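PDB 4MDY: periplasmic binding protein, which probably binds a solute, such as chelated iron, outside the cell membrane and hands it to an ABC transporter for uptake. Local coordinates for residues A[149-152]-A[153-156]; A[215-218]-A[219-222]. All blocks are in the same frame, centred on the assembly; numbering follows the deposited sequence.

Contact 1: A[149-152]-A[153-156]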
# COMPACT_ATOMS: atom_id res chain seq x y z
N ALA A 149 1.90 -15.59 -14.20
CA ALA A 149 1.74 -14.93 -15.51
C ALA A 149 0.79 -13.73 -15.42
O ALA A 149 1.08 -12.64 -15.91
CB ALA A 149 1.26 -15.92 -16.56
N GLU A 150 -0.36 -13.92 -14.79
CA GLU A 150 -1.30 -12.82 -14.61
C GLU A 150 -0.72 -11.73 -13.73
O GLU A 150 -0.91 -10.54 -14.00
CB GLU A 150 -2.63 -13.32 -14.03
CG GLU A 150 -3.73 -12.25 -13.96
CD GLU A 150 -4.20 -11.82 -15.34
OE1 GLU A 150 -5.22 -12.36 -15.81
OE2 GLU A 150 -3.54 -10.96 -15.97
N MSE A 151 -0.03 -12.12 -12.66
CA MSE A 151 0.51 -11.13 -11.72
C MSE A 151 1.52 -10.27 -12.42
O MSE A 151 1.57 -9.06 -12.22
CB MSE A 151 1.12 -11.81 -10.49
CG MSE A 151 1.47 -10.81 -9.39
SE MSE A 151 -0.16 -10.05 -8.57
CE MSE A 151 -0.53 -11.64 -7.47
N THR A 152 2.34 -10.90 -13.25
CA THR A 152 3.31 -10.14 -14.04
C THR A 152 2.59 -9.12 -14.91
O THR A 152 2.98 -7.95 -14.96
CB THR A 152 4.14 -11.07 -14.91
OG1 THR A 152 4.87 -11.95 -14.05
CG2 THR A 152 5.12 -10.30 -15.79
N GLU A 153 1.55 -9.57 -15.60
CA GLU A 153 0.69 -8.68 -16.39
C GLU A 153 0.12 -7.52 -15.56
O GLU A 153 0.12 -6.38 -16.02
CB GLU A 153 -0.46 -9.48 -17.02
CG GLU A 153 -1.44 -8.63 -17.81
CD GLU A 153 -0.77 -7.93 -18.98
OE1 GLU A 153 0.24 -8.45 -19.51
OE2 GLU A 153 -1.27 -6.85 -19.36
N LEU A 154 -0.36 -7.82 -14.35
CA LEU A 154 -0.93 -6.80 -13.47
C LEU A 154 0.11 -5.74 -13.07
O LEU A 154 -0.19 -4.54 -13.06
CB LEU A 154 -1.53 -7.44 -12.21
CG LEU A 154 -2.90 -8.10 -12.37
CD1 LEU A 154 -3.06 -9.23 -11.36
CD2 LEU A 154 -4.02 -7.07 -12.22
N ILE A 155 1.32 -6.18 -12.77
CA ILE A 155 2.42 -5.25 -12.46
C ILE A 155 2.72 -4.35 -13.68
O ILE A 155 2.85 -3.13 -13.54
CB ILE A 155 3.68 -6.01 -12.00
CG1 ILE A 155 3.43 -6.69 -10.65
CG2 ILE A 155 4.87 -5.06 -11.89
CD1 ILE A 155 4.48 -7.71 -10.23
N LYS A 156 2.82 -4.96 -14.86
CA LYS A 156 2.98 -4.23 -16.12
C LYS A 156 1.89 -3.19 -16.33
O LYS A 156 2.16 -2.06 -16.74
CB LYS A 156 2.94 -5.18 -17.32
CG LYS A 156 4.23 -5.90 -17.62
CD LYS A 156 4.04 -6.91 -18.75
CE LYS A 156 5.26 -7.80 -18.92
NZ LYS A 156 5.11 -8.78 -20.03
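T152 and K156 sit one turn apart on helix 148-168, a long helix that appears to be the one joining the two lobes in binding proteins of this family. Their side chains run alongside each other in the same direction, with the methyl CG2 of T152 4.0 Å from K156 CE. The threonine hydroxyl is turned back beside its own backbone N (chi1 -62°), where OG1 is hydrogen-bonded to the carbonyl of N148.

E153 meets the earlier turn with the base of its side chain: OE2 of E150 lies 3.6 Å from E153 CB, while the carboxylate of E153 leads away. The planes of the two acidic groups are turned 73° against each other; at 5.8 Å between E150 OE2 and E153 OE1, any repulsion is probably mild. L154 takes the apolar side. L154 CD1 rests 4.0 Å from CG of E150 and 4.1 Å from SE of the selenomethionine M151, and V47 touches all three residues from outside the helix. Beneath this packing, L154 N donates to E150 O at 2.8 Å, with 154° at the hydrogen.

Contact 2: A[215-218]-A[219-222]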
# COMPACT_ATOMS: atom_id res chain seq x y z
N ILE A 215 9.14 15.83 9.81
CA ILE A 215 9.65 17.18 9.73
C ILE A 215 9.26 17.89 11.03
O ILE A 215 8.08 18.13 11.28
CB ILE A 215 9.05 17.91 8.53
CG1 ILE A 215 9.36 17.13 7.24
CG2 ILE A 215 9.57 19.33 8.43
CD1 ILE A 215 8.43 17.45 6.10
N PRO A 216 10.25 18.22 11.87
CA PRO A 216 9.91 18.88 13.13
C PRO A 216 9.22 20.23 12.90
O PRO A 216 9.41 20.85 11.87
CB PRO A 216 11.26 19.06 13.83
CG PRO A 216 12.29 18.93 12.76
CD PRO A 216 11.71 18.03 11.72
N ARG A 217 8.42 20.65 13.88
CA ARG A 217 7.59 21.85 13.72
C ARG A 217 8.38 23.09 13.29
O ARG A 217 7.91 23.87 12.47
CB ARG A 217 6.85 22.14 15.03
CG ARG A 217 5.69 23.09 14.85
CD ARG A 217 4.74 23.06 16.04
NE ARG A 217 3.68 24.05 15.85
CZ ARG A 217 2.65 23.92 15.02
NH1 ARG A 217 2.51 22.82 14.28
NH2 ARG A 217 1.75 24.90 14.92
N ASP A 218 9.58 23.26 13.84
CA ASP A 218 10.39 24.42 13.51
C ASP A 218 10.98 24.40 12.08
O ASP A 218 11.51 25.41 11.61
CB ASP A 218 11.49 24.64 14.57
CG ASP A 218 12.53 23.54 14.58
OD1 ASP A 218 12.17 22.37 14.36
OD2 ASP A 218 13.70 23.86 14.81
N GLU A 219 10.88 23.26 11.38
CA GLU A 219 11.41 23.13 10.01
C GLU A 219 10.35 23.03 8.91
O GLU A 219 10.67 22.88 7.74
CB GLU A 219 12.34 21.92 9.92
CG GLU A 219 13.65 22.10 10.67
CD GLU A 219 14.52 20.85 10.65
OE1 GLU A 219 14.54 20.14 9.63
OE2 GLU A 219 15.20 20.58 11.67
N ILE A 220 9.08 23.13 9.28
CA ILE A 220 8.00 22.91 8.32
C ILE A 220 8.06 23.86 7.11
O ILE A 220 8.01 23.41 5.97
CB ILE A 220 6.62 23.03 8.99
CG1 ILE A 220 6.40 21.84 9.92
CG2 ILE A 220 5.51 23.09 7.96
CD1 ILE A 220 5.23 22.01 10.85
N ALA A 221 8.16 25.16 7.38
CA ALA A 221 8.25 26.15 6.31
C ALA A 221 9.49 25.91 5.45
O ALA A 221 9.41 25.87 4.23
CB ALA A 221 8.27 27.56 6.88
N SER A 222 10.62 25.72 6.11
CA SER A 222 11.90 25.49 5.45
C SER A 222 11.83 24.34 4.43
O SER A 222 12.37 24.44 3.33
CB SER A 222 12.97 25.21 6.52
OG SER A 222 14.16 24.71 5.96
O HOH W 1 14.79 21.14 14.42
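E219 folds back against P216 where the chain turns from strand 214-215 into helix 220-224. The turn is type I: R217 and D218 hold its two central positions, and E219 N donates to P216 O at 2.9 Å, from 46° out of the carbonyl plane rather than along a lone pair. A second, weak bond from I220 N to R217 O overlaps it as the helix starts.

Out along the glutamate, E219 CB lies 3.7 Å from that same P216 O. E219 CG stands beside its own backbone N (chi1 -70°) and passes 4.0 Å from OD1 of D218. The chain is extended beyond CG, which brings E219 CD up obliquely to the CG-CD edge of the proline ring, 3.6 Å from P216 CG. At the tip E219 OE1 is about equally far from CG and CD of P216, while E219 OE2 is 3.5 Å from P216 CG. E219 OE2 also accepts a hydrogen bond from a water, whose O is 2.8 Å away.

On the inner side, the methyl CG2 of I215 comes within 4.3 Å of CG1 of I220. CD1 of I220 lies against the backbone of R217, whose extended side chain reaches a salt bridge with D246 and a hydrogen bond to the G187 carbonyl.

The water lies where it can donate to OD1 of D218 as well, and so can link the ends of two side chains that run side by side, their carboxylate planes turned 57° apart. With D218 OD1 and E219 OE2 only 4.4 Å apart, the two carboxylates would tend to raise each other's proton affinity, an effect that a water donating to both would offset in part.

How the contacts relate
Contacts 1 and 2 lie on opposite sides of the chain's centre, their own centres about 41 Å apart and their nearest atoms about 29 Å apart, so neither touches the other. Contact 1 is a surface site within one helix, 148-168, and faces helix 134-144 with its inner residues. Contact 2, partly buried, instead joins a strand end to a helix start and packs toward strand 189-190 and helix 247-250. Regular helical bonds organise 149-156, whereas 215-222 relies on a turn and a weak bond. Both place two acidic side chains near each other, but only in contact 2 does a water lie where it can link the pair.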